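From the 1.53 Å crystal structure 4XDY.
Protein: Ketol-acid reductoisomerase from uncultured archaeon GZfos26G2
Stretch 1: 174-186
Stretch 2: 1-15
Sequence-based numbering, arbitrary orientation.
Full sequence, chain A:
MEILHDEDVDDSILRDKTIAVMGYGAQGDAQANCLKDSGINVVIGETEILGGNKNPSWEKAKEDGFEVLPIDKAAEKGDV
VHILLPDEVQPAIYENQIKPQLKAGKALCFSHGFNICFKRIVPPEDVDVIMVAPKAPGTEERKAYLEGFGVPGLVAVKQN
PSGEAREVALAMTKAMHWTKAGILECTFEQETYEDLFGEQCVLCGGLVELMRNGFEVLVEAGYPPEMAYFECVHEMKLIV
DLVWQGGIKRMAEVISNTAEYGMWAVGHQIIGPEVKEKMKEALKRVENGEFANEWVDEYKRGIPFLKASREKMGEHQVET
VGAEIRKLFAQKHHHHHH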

# COMPACT_ATOMS: atom_id res chain seq x y z
N LYS A 174 -18.36 1.84 18.06
CA LYS A 174 -17.56 1.31 19.17
C LYS A 174 -17.64 -0.22 19.23
O LYS A 174 -16.62 -0.89 19.45
CB LYS A 174 -18.05 1.92 20.51
CG LYS A 174 -17.15 1.37 21.64
CD LYS A 174 -17.39 1.93 23.02
CE LYS A 174 -16.32 1.32 23.95
NZ LYS A 174 -16.35 2.21 25.11
N ALA A 175 -18.84 -0.75 19.10
CA ALA A 175 -19.07 -2.22 19.06
C ALA A 175 -18.26 -2.89 17.89
O ALA A 175 -17.77 -4.02 17.98
CB ALA A 175 -20.52 -2.52 18.93
N MET A 176 -18.12 -2.14 16.78
CA MET A 176 -17.26 -2.62 15.64
C MET A 176 -15.81 -2.29 15.77
O MET A 176 -14.99 -2.69 14.93
CB MET A 176 -17.84 -2.14 14.28
CG MET A 176 -19.18 -2.76 13.99
SD MET A 176 -19.95 -2.40 12.41
CE MET A 176 -20.36 -0.67 12.62
N HIS A 177 -15.45 -1.64 16.89
CA HIS A 177 -14.05 -1.33 17.24
C HIS A 177 -13.36 -0.28 16.35
O HIS A 177 -12.11 -0.13 16.36
CB HIS A 177 -13.20 -2.59 17.33
CG HIS A 177 -13.63 -3.58 18.40
ND1 HIS A 177 -12.88 -4.68 18.72
CD2 HIS A 177 -14.72 -3.62 19.21
CE1 HIS A 177 -13.49 -5.37 19.69
NE2 HIS A 177 -14.63 -4.78 19.96
N TRP A 178 -14.16 0.46 15.59
CA TRP A 178 -13.60 1.50 14.71
C TRP A 178 -13.05 2.64 15.57
O TRP A 178 -12.16 3.33 15.18
CB TRP A 178 -14.67 2.08 13.79
CG TRP A 178 -15.32 1.12 12.80
CD1 TRP A 178 -15.05 -0.21 12.62
CD2 TRP A 178 -16.42 1.42 11.95
NE1 TRP A 178 -15.93 -0.77 11.72
CE2 TRP A 178 -16.77 0.20 11.27
CE3 TRP A 178 -17.16 2.56 11.70
CZ2 TRP A 178 -17.84 0.13 10.38
CZ3 TRP A 178 -18.20 2.48 10.82
CH2 TRP A 178 -18.52 1.28 10.17
N THR A 179 -13.61 2.80 16.77
CA THR A 179 -13.11 3.78 17.73
C THR A 179 -11.69 3.53 18.16
O THR A 179 -11.02 4.48 18.61
CB THR A 179 -14.05 3.79 19.00
OG1 THR A 179 -14.36 2.45 19.38
CG2 THR A 179 -15.28 4.49 18.71
N LYS A 180 -11.17 2.31 17.99
CA LYS A 180 -9.78 2.08 18.28
C LYS A 180 -8.84 2.86 17.34
O LYS A 180 -7.72 3.27 17.70
CB LYS A 180 -9.46 0.61 18.35
CG LYS A 180 -10.25 -0.10 19.44
CD LYS A 180 -9.80 -1.53 19.55
CE LYS A 180 -10.74 -2.35 20.38
NZ LYS A 180 -10.69 -1.89 21.78
N ALA A 181 -9.27 3.05 16.10
CA ALA A 181 -8.52 3.89 15.17
C ALA A 181 -8.99 5.33 15.29
O ALA A 181 -8.18 6.27 15.25
CB ALA A 181 -8.76 3.37 13.71
N GLY A 182 -10.31 5.51 15.40
CA GLY A 182 -10.89 6.83 15.58
C GLY A 182 -12.05 7.12 14.69
O GLY A 182 -12.11 6.65 13.53
N ILE A 183 -12.97 7.89 15.23
CA ILE A 183 -14.22 8.30 14.56
C ILE A 183 -14.25 9.82 14.46
O ILE A 183 -13.87 10.61 15.41
CB ILE A 183 -15.46 7.79 15.39
CG1 ILE A 183 -15.47 6.29 15.38
CG2 ILE A 183 -16.77 8.43 15.04
CD1 ILE A 183 -15.75 5.69 14.05
N LEU A 184 -14.64 10.29 13.30
CA LEU A 184 -14.93 11.69 13.04
C LEU A 184 -16.39 11.88 12.79
O LEU A 184 -17.01 11.14 11.97
CB LEU A 184 -14.19 12.17 11.76
CG LEU A 184 -12.69 11.90 11.80
CD1 LEU A 184 -12.13 12.35 10.45
CD2 LEU A 184 -12.03 12.63 12.96
N GLU A 185 -16.98 12.89 13.45
CA GLU A 185 -18.33 13.29 13.11
C GLU A 185 -18.41 14.23 11.98
O GLU A 185 -17.52 15.13 11.85
CB GLU A 185 -19.00 13.92 14.34
CG GLU A 185 -19.05 12.96 15.51
CD GLU A 185 -20.01 13.45 16.61
OE1 GLU A 185 -21.25 13.29 16.48
OE2 GLU A 185 -19.49 14.04 17.56
N CYS A 186 -19.44 14.05 11.14
CA CYS A 186 -19.51 14.82 9.90
C CYS A 186 -20.94 14.78 9.40
O CYS A 186 -21.85 14.25 10.09
CB CYS A 186 -18.52 14.27 8.86
SG CYS A 186 -19.04 12.63 8.24
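Stretch 2 (1-15) MEILHDEDVDDSILR

Stretch 2 runs antiparallel to stretch 1: the nearest CA pairs step backwards, Ile3 against Leu184, Leu4 against Ile183, His5 against Thr179 and Asp11 against Lys174, with CA-CA separations of 5.4, 5.0, 4.4 and 6.2 Å. Residues 2 to 5 are extended, with phi from -75° to -116°.

Met1, its chi1 t, points its CB toward stretch 1 and brings CE to 3.1 Å from Glu185 O, while its SD lies 3.9 Å from Leu184 CD2. At Glu2 the link is through water: water 1 donates to Glu2 O and accepts from Glu185 N, and water 2 donates to both Glu2 OE2 and Glu185 OE2. Ile3 CG1 packs 3.7 Å from Leu184 CD2.

Leu4 makes the single antiparallel bridge. Leu4 N donates to Ile183 O and Ile183 N to Leu4 O, each at 2.9 Å, with angles of 166° and 150° at hydrogen. Just before Ile183, Gly182 has phi/psi of 133/147, and an ideal CB there would fall 2.6 Å from Ile3 CG2, a clash. Instead, Gly182 CA approaches Leu4 O to 3.3 Å in a CA-H...O contact.

His5 CA makes a similar contact with Thr179 O at 3.2 Å, and water 3 joins His5 NE2 to Ala181 O.

A 3-10 segment spans residues 6-8. Asp6 gathers three side chains: OD1 accepts from Thr179 OG1 (2.6 Å), OD2 forms a salt bridge with Lys180 NZ (2.8 Å), and the backbone O accepts from Lys174 NZ (2.9 Å). That same NZ, at the end of an all-t chain, donates to Val9 O at 2.9 Å, so one amine ties together both ends of the turn. Val9 CG1 also lies 3.6 Å from Lys174 CB.

Asp11 OD2 sits 3.5 Å from Lys174 CD, and water 6 accepts from Asp11 N and Lys174 NZ. Finally, Leu14 CD1 rests 4.1 Å from Ala175 CB.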

# COMPACT_ATOMS: atom_id res chain seq x y z
N MET A 1 -9.60 18.94 14.75
CA MET A 1 -10.99 18.46 14.91
C MET A 1 -10.97 17.23 15.83
O MET A 1 -9.97 16.52 15.90
CB MET A 1 -11.49 18.14 13.53
CG MET A 1 -12.82 17.56 13.46
SD MET A 1 -12.89 16.37 12.11
CE MET A 1 -14.59 16.01 12.53
N GLU A 2 -12.04 17.01 16.57
CA GLU A 2 -12.03 16.02 17.62
C GLU A 2 -12.12 14.66 16.87
O GLU A 2 -12.88 14.51 15.88
CB GLU A 2 -13.22 16.24 18.55
CG GLU A 2 -13.73 15.03 19.32
CD GLU A 2 -14.84 15.37 20.37
OE1 GLU A 2 -14.60 15.08 21.58
OE2 GLU A 2 -15.96 15.87 20.01
N ILE A 3 -11.31 13.74 17.36
CA ILE A 3 -11.40 12.32 17.07
C ILE A 3 -11.86 11.53 18.30
O ILE A 3 -11.22 11.56 19.34
CB ILE A 3 -10.03 11.80 16.63
CG1 ILE A 3 -9.44 12.71 15.54
CG2 ILE A 3 -10.13 10.30 16.28
CD1 ILE A 3 -8.01 12.28 15.16
N LEU A 4 -12.94 10.78 18.15
CA LEU A 4 -13.50 9.96 19.22
C LEU A 4 -12.90 8.57 19.23
O LEU A 4 -12.73 7.91 18.15
CB LEU A 4 -15.00 9.94 19.10
CG LEU A 4 -15.72 11.27 19.00
CD1 LEU A 4 -17.22 11.09 18.81
CD2 LEU A 4 -15.47 12.12 20.24
N HIS A 5 -12.43 8.16 20.42
CA HIS A 5 -11.91 6.83 20.64
C HIS A 5 -12.80 6.06 21.66
O HIS A 5 -13.92 6.49 21.98
CB HIS A 5 -10.42 6.89 21.05
CG HIS A 5 -9.51 7.54 20.05
ND1 HIS A 5 -9.22 8.88 20.06
CD2 HIS A 5 -8.85 7.03 18.98
CE1 HIS A 5 -8.40 9.16 19.06
NE2 HIS A 5 -8.17 8.05 18.39
N ASP A 6 -12.32 4.90 22.08
CA ASP A 6 -13.09 3.96 22.90
C ASP A 6 -13.61 4.65 24.15
O ASP A 6 -14.79 4.57 24.50
CB ASP A 6 -12.20 2.82 23.34
CG ASP A 6 -12.17 1.64 22.35
OD1 ASP A 6 -12.94 1.59 21.34
OD2 ASP A 6 -11.35 0.74 22.63
N GLU A 7 -12.73 5.40 24.80
CA GLU A 7 -13.09 6.07 26.08
C GLU A 7 -14.08 7.20 25.86
O GLU A 7 -14.70 7.66 26.83
CB GLU A 7 -11.81 6.51 26.85
CG GLU A 7 -11.08 7.68 26.24
CD GLU A 7 -10.11 7.31 25.09
OE1 GLU A 7 -10.07 6.11 24.56
OE2 GLU A 7 -9.37 8.26 24.72
N ASP A 8 -14.33 7.63 24.62
CA ASP A 8 -15.26 8.72 24.39
C ASP A 8 -16.68 8.28 24.11
O ASP A 8 -17.51 9.12 23.93
CB ASP A 8 -14.79 9.61 23.24
CG ASP A 8 -13.39 10.07 23.43
OD1 ASP A 8 -13.14 10.69 24.48
OD2 ASP A 8 -12.51 9.77 22.59
N VAL A 9 -16.93 6.98 23.95
CA VAL A 9 -18.21 6.49 23.44
C VAL A 9 -18.75 5.38 24.34
O VAL A 9 -18.03 4.51 24.71
CB VAL A 9 -18.07 5.83 22.00
CG1 VAL A 9 -19.39 5.15 21.54
CG2 VAL A 9 -17.53 6.88 21.00
N ASP A 10 -20.03 5.40 24.58
CA ASP A 10 -20.67 4.35 25.38
C ASP A 10 -21.51 3.54 24.41
O ASP A 10 -22.40 4.14 23.81
CB ASP A 10 -21.64 5.09 26.31
CG ASP A 10 -22.45 4.15 27.22
OD1 ASP A 10 -22.15 2.93 27.27
OD2 ASP A 10 -23.36 4.73 27.91
N ASP A 11 -21.29 2.23 24.32
CA ASP A 11 -22.11 1.37 23.44
C ASP A 11 -23.26 0.62 24.07
O ASP A 11 -23.89 -0.15 23.40
CB ASP A 11 -21.26 0.42 22.65
CG ASP A 11 -20.48 -0.52 23.53
OD1 ASP A 11 -20.97 -0.84 24.62
OD2 ASP A 11 -19.40 -0.96 23.11
N SER A 12 -23.61 0.94 25.31
CA SER A 12 -24.62 0.16 26.01
C SER A 12 -26.02 0.30 25.46
O SER A 12 -26.80 -0.62 25.59
CB SER A 12 -24.59 0.52 27.52
OG SER A 12 -24.80 1.87 27.73
N ILE A 13 -26.36 1.40 24.76
CA ILE A 13 -27.64 1.47 24.10
C ILE A 13 -28.01 0.23 23.19
O ILE A 13 -29.20 -0.09 23.00
CB ILE A 13 -27.86 2.78 23.32
CG1 ILE A 13 -29.35 2.95 23.05
CG2 ILE A 13 -27.05 2.81 21.99
CD1 ILE A 13 -29.71 4.32 22.55
N LEU A 14 -27.00 -0.37 22.59
CA LEU A 14 -27.20 -1.52 21.65
C LEU A 14 -27.58 -2.81 22.36
O LEU A 14 -28.06 -3.75 21.70
CB LEU A 14 -25.96 -1.76 20.82
CG LEU A 14 -25.57 -0.63 19.88
CD1 LEU A 14 -24.40 -1.08 19.01
CD2 LEU A 14 -26.73 -0.18 19.02
N ARG A 15 -27.36 -2.85 23.68
CA ARG A 15 -27.85 -3.95 24.55
C ARG A 15 -29.26 -4.45 24.24
O ARG A 15 -29.51 -5.60 24.20
CB ARG A 15 -27.79 -3.51 26.03
O HOH W 1 -15.54 14.28 15.56
O HOH W 2 -17.05 15.00 17.63
O HOH W 3 -6.53 8.17 16.14
O HOH W 4 -14.07 -0.69 20.66
O HOH W 5 -9.64 3.55 21.68
O HOH W 6 -18.94 1.00 25.69